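Side-chain contact in esterase (Thermotoga maritima, PDB 3DOH), which probably hydrolyses carboxylic ester bonds, as a thermostable esterase that joins an immunoglobulin-like domain to an alpha/beta-hydrolase domain: residues A200-Q205 with P364-Q369. Residues are numbered along the deposited sequence; the frame is centred on the assembly and turned at random.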
ATOM      1  N   ALA A 200     -33.301  12.284 -17.861  1.00 24.47           N
ATOM      2  CA  ALA A 200     -33.869  12.872 -19.079  1.00 24.41           C
ATOM      3  C   ALA A 200     -33.033  12.446 -20.277  1.00 24.71           C
ATOM      4  O   ALA A 200     -33.528  12.093 -21.330  1.00 24.36           O
ATOM      5  CB  ALA A 200     -33.905  14.399 -18.974  1.00 23.29           C
ATOM      6  N   VAL A 201     -31.740  12.444 -20.046  1.00 24.66           N
ATOM      7  CA  VAL A 201     -30.746  12.473 -21.063  1.00 24.43           C
ATOM      8  C   VAL A 201     -30.456  11.083 -21.650  1.00 23.98           C
ATOM      9  O   VAL A 201     -30.126  10.939 -22.831  1.00 24.69           O
ATOM     10  CB  VAL A 201     -29.525  13.121 -20.375  1.00 25.29           C
ATOM     11  CG1 VAL A 201     -28.305  12.238 -20.363  1.00 25.90           C
ATOM     12  CG2 VAL A 201     -29.331  14.566 -20.810  1.00 23.60           C
ATOM     13  N   VAL A 202     -30.622  10.040 -20.854  1.00 23.55           N
ATOM     14  CA  VAL A 202     -30.350   8.672 -21.342  1.00 22.41           C
ATOM     15  C   VAL A 202     -31.172   8.417 -22.617  1.00 22.64           C
ATOM     16  O   VAL A 202     -30.640   7.935 -23.620  1.00 22.50           O
ATOM     17  CB  VAL A 202     -30.581   7.596 -20.225  1.00 21.28           C
ATOM     18  CG1 VAL A 202     -32.042   7.587 -19.743  1.00 20.26           C
ATOM     19  CG2 VAL A 202     -30.137   6.231 -20.688  1.00 20.31           C
ATOM     20  N   TRP A 203     -32.444   8.819 -22.588  1.00 22.43           N
ATOM     21  CA  TRP A 203     -33.315   8.579 -23.707  1.00 23.39           C
ATOM     22  C   TRP A 203     -32.804   9.343 -24.906  1.00 23.95           C
ATOM     23  O   TRP A 203     -33.158   9.066 -26.029  1.00 23.89           O
ATOM     24  CB  TRP A 203     -34.714   8.993 -23.353  1.00 23.52           C
ATOM     25  CG  TRP A 203     -35.087   8.558 -21.927  1.00 24.31           C
ATOM     26  CD1 TRP A 203     -35.104   9.351 -20.802  1.00 24.54           C
ATOM     27  CD2 TRP A 203     -35.465   7.242 -21.498  1.00 22.56           C
ATOM     28  NE1 TRP A 203     -35.466   8.601 -19.710  1.00 25.81           N
ATOM     29  CE2 TRP A 203     -35.691   7.305 -20.111  1.00 24.60           C
ATOM     30  CE3 TRP A 203     -35.608   6.011 -22.150  1.00 23.99           C
ATOM     31  CZ2 TRP A 203     -36.073   6.180 -19.363  1.00 24.17           C
ATOM     32  CZ3 TRP A 203     -35.995   4.897 -21.415  1.00 23.68           C
ATOM     33  CH2 TRP A 203     -36.215   4.988 -20.037  1.00 24.20           C
ATOM     34  N   ALA A 204     -31.906  10.282 -24.667  1.00 24.55           N
ATOM     35  CA  ALA A 204     -31.502  11.167 -25.737  1.00 24.85           C
ATOM     36  C   ALA A 204     -30.137  10.801 -26.272  1.00 24.96           C
ATOM     37  O   ALA A 204     -29.701  11.362 -27.275  1.00 25.09           O
ATOM     38  CB  ALA A 204     -31.563  12.637 -25.279  1.00 24.43           C
ATOM     39  N   GLN A 205     -29.482   9.842 -25.633  1.00 25.45           N
ATOM     40  CA  GLN A 205     -28.197   9.323 -26.134  1.00 26.85           C
ATOM     41  C   GLN A 205     -28.304   8.713 -27.540  1.00 25.41           C
ATOM     42  O   GLN A 205     -29.250   8.005 -27.816  1.00 26.34           O
ATOM     43  CB  GLN A 205     -27.600   8.350 -25.109  1.00 26.61           C
ATOM     44  CG  GLN A 205     -26.856   9.096 -23.945  1.00 29.06           C
ATOM     45  CD  GLN A 205     -26.481   8.188 -22.786  1.00 31.53           C
ATOM     46  OE1 GLN A 205     -26.057   8.676 -21.723  1.00 40.47           O
ATOM     47  NE2 GLN A 205     -26.633   6.847 -22.965  1.00 37.67           N
ATOM     48  N   PRO A 364     -28.546   2.990 -10.831  1.00 29.12           N
ATOM     49  CA  PRO A 364     -28.445   1.777 -11.643  1.00 29.00           C
ATOM     50  C   PRO A 364     -29.596   1.617 -12.606  1.00 29.74           C
ATOM     51  O   PRO A 364     -29.460   0.932 -13.632  1.00 30.95           O
ATOM     52  CB  PRO A 364     -28.519   0.643 -10.622  1.00 28.61           C
ATOM     53  CG  PRO A 364     -28.875   1.258  -9.355  1.00 28.35           C
ATOM     54  CD  PRO A 364     -28.750   2.714  -9.408  1.00 28.38           C
ATOM     55  N   THR A 365     -30.740   2.203 -12.274  1.00 29.28           N
ATOM     56  CA  THR A 365     -31.945   1.944 -13.044  1.00 28.77           C
ATOM     57  C   THR A 365     -31.808   2.514 -14.440  1.00 29.18           C
ATOM     58  O   THR A 365     -32.040   1.802 -15.400  1.00 29.12           O
ATOM     59  CB  THR A 365     -33.148   2.518 -12.331  1.00 28.54           C
ATOM     60  OG1 THR A 365     -33.221   1.890 -11.054  1.00 29.23           O
ATOM     61  CG2 THR A 365     -34.400   2.258 -13.083  1.00 26.09           C
ATOM     62  N   TYR A 366     -31.410   3.783 -14.548  1.00 29.51           N
ATOM     63  CA  TYR A 366     -31.193   4.396 -15.859  1.00 30.44           C
ATOM     64  C   TYR A 366     -30.001   3.813 -16.596  1.00 30.76           C
ATOM     65  O   TYR A 366     -29.829   4.044 -17.803  1.00 31.33           O
ATOM     66  CB  TYR A 366     -31.140   5.935 -15.783  1.00 30.09           C
ATOM     67  CG  TYR A 366     -32.493   6.502 -15.407  1.00 30.82           C
ATOM     68  CD1 TYR A 366     -33.645   6.057 -16.055  1.00 28.99           C
ATOM     69  CD2 TYR A 366     -32.638   7.455 -14.381  1.00 30.06           C
ATOM     70  CE1 TYR A 366     -34.904   6.557 -15.707  1.00 29.21           C
ATOM     71  CE2 TYR A 366     -33.919   7.940 -14.028  1.00 29.24           C
ATOM     72  CZ  TYR A 366     -35.026   7.489 -14.711  1.00 28.18           C
ATOM     73  OH  TYR A 366     -36.276   7.933 -14.399  1.00 29.97           O
ATOM     74  N   GLU A 367     -29.200   3.028 -15.886  1.00 31.64           N
ATOM     75  CA  GLU A 367     -28.101   2.294 -16.525  1.00 32.44           C
ATOM     76  C   GLU A 367     -28.507   0.873 -16.966  1.00 32.29           C
ATOM     77  O   GLU A 367     -27.695   0.130 -17.513  1.00 32.66           O
ATOM     78  CB  GLU A 367     -26.812   2.328 -15.672  1.00 32.28           C
ATOM     79  CG  GLU A 367     -26.159   3.722 -15.506  1.00 34.77           C
ATOM     80  CD  GLU A 367     -25.876   4.474 -16.844  1.00 40.00           C
ATOM     81  OE1 GLU A 367     -24.944   4.076 -17.580  1.00 40.30           O
ATOM     82  OE2 GLU A 367     -26.573   5.488 -17.148  1.00 41.87           O
ATOM     83  N   ASN A 368     -29.778   0.532 -16.822  1.00 32.40           N
ATOM     84  CA  ASN A 368     -30.254  -0.797 -17.179  1.00 33.33           C
ATOM     85  C   ASN A 368     -30.820  -0.880 -18.619  1.00 34.60           C
ATOM     86  O   ASN A 368     -31.948  -0.409 -18.897  1.00 35.35           O
ATOM     87  CB  ASN A 368     -31.306  -1.177 -16.151  1.00 33.30           C
ATOM     88  CG  ASN A 368     -31.770  -2.615 -16.254  1.00 32.89           C
ATOM     89  OD1 ASN A 368     -31.833  -3.208 -17.347  1.00 31.39           O
ATOM     90  ND2 ASN A 368     -32.167  -3.172 -15.097  1.00 29.28           N
ATOM     91  N   GLN A 369     -30.046  -1.477 -19.529  1.00 35.36           N
ATOM     92  CA  GLN A 369     -30.424  -1.565 -20.954  1.00 35.61           C
ATOM     93  C   GLN A 369     -31.737  -2.345 -21.121  1.00 34.32           C
ATOM     94  O   GLN A 369     -32.522  -2.052 -22.019  1.00 35.15           O
ATOM     95  CB  GLN A 369     -29.267  -2.113 -21.861  1.00 34.97           C
ATOM     96  CG  GLN A 369     -29.747  -2.526 -23.297  1.00 36.30           C
ATOM     97  CD  GLN A 369     -28.632  -2.734 -24.366  1.00 38.95           C
ATOM     98  OE1 GLN A 369     -27.523  -3.182 -24.057  1.00 43.84           O
ATOM     99  NE2 GLN A 369     -28.953  -2.427 -25.644  1.00 41.87           N
TER
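Tyr366 packs against Trp203 and Val202, and the contact is almost wholly apolar. Trp203 CZ2, on the benzene part of the indole, sits against the CD1-CE1 side of the Tyr366 ring. It lies 3.9 Å from Tyr366 CE1 and 4.1 Å from Tyr366 CD1, and the approach is oblique. The side chains cross at about a right angle.

Val202 meets Tyr366 with both methyl branches. CG1 approaches the phenol ring obliquely, 4.3 Å from Tyr366 CD1. It also lies over one face of the Trp203 indole, offset toward the rim, and so touches both aromatic rings. The torsion of Val202 (chi1 62°) sends CG1 to the rings and places CG2 anti to the backbone N. From there CG2 rests 3.6 Å from the backbone O of Tyr366, a van der Waals contact.

No hydrogen bond joins the two segments. The polar atoms of the two rings are bound elsewhere: Trp203 NE1 bonds to Gly199 O, and Tyr366 OH to Thr268 OG1. These bonds tether the two rings at their polar atoms. Within 200-205, Gln205 N bonds to Val202 O at 3.0 Å and closes the 3-10 turn.

All three touching residues are buried. The contact joins the loop before helix 206-209 to helix 362-366, beside the central sheet of the alpha/beta-hydrolase fold. Ile372 of helix 369-376 touches both Val202 and Trp203, and Phe179 of strand 174-180 touches Tyr366. The tyrosine also packs against the GxSxG segment around Ser271, consistent with the nucleophile elbow of this fold.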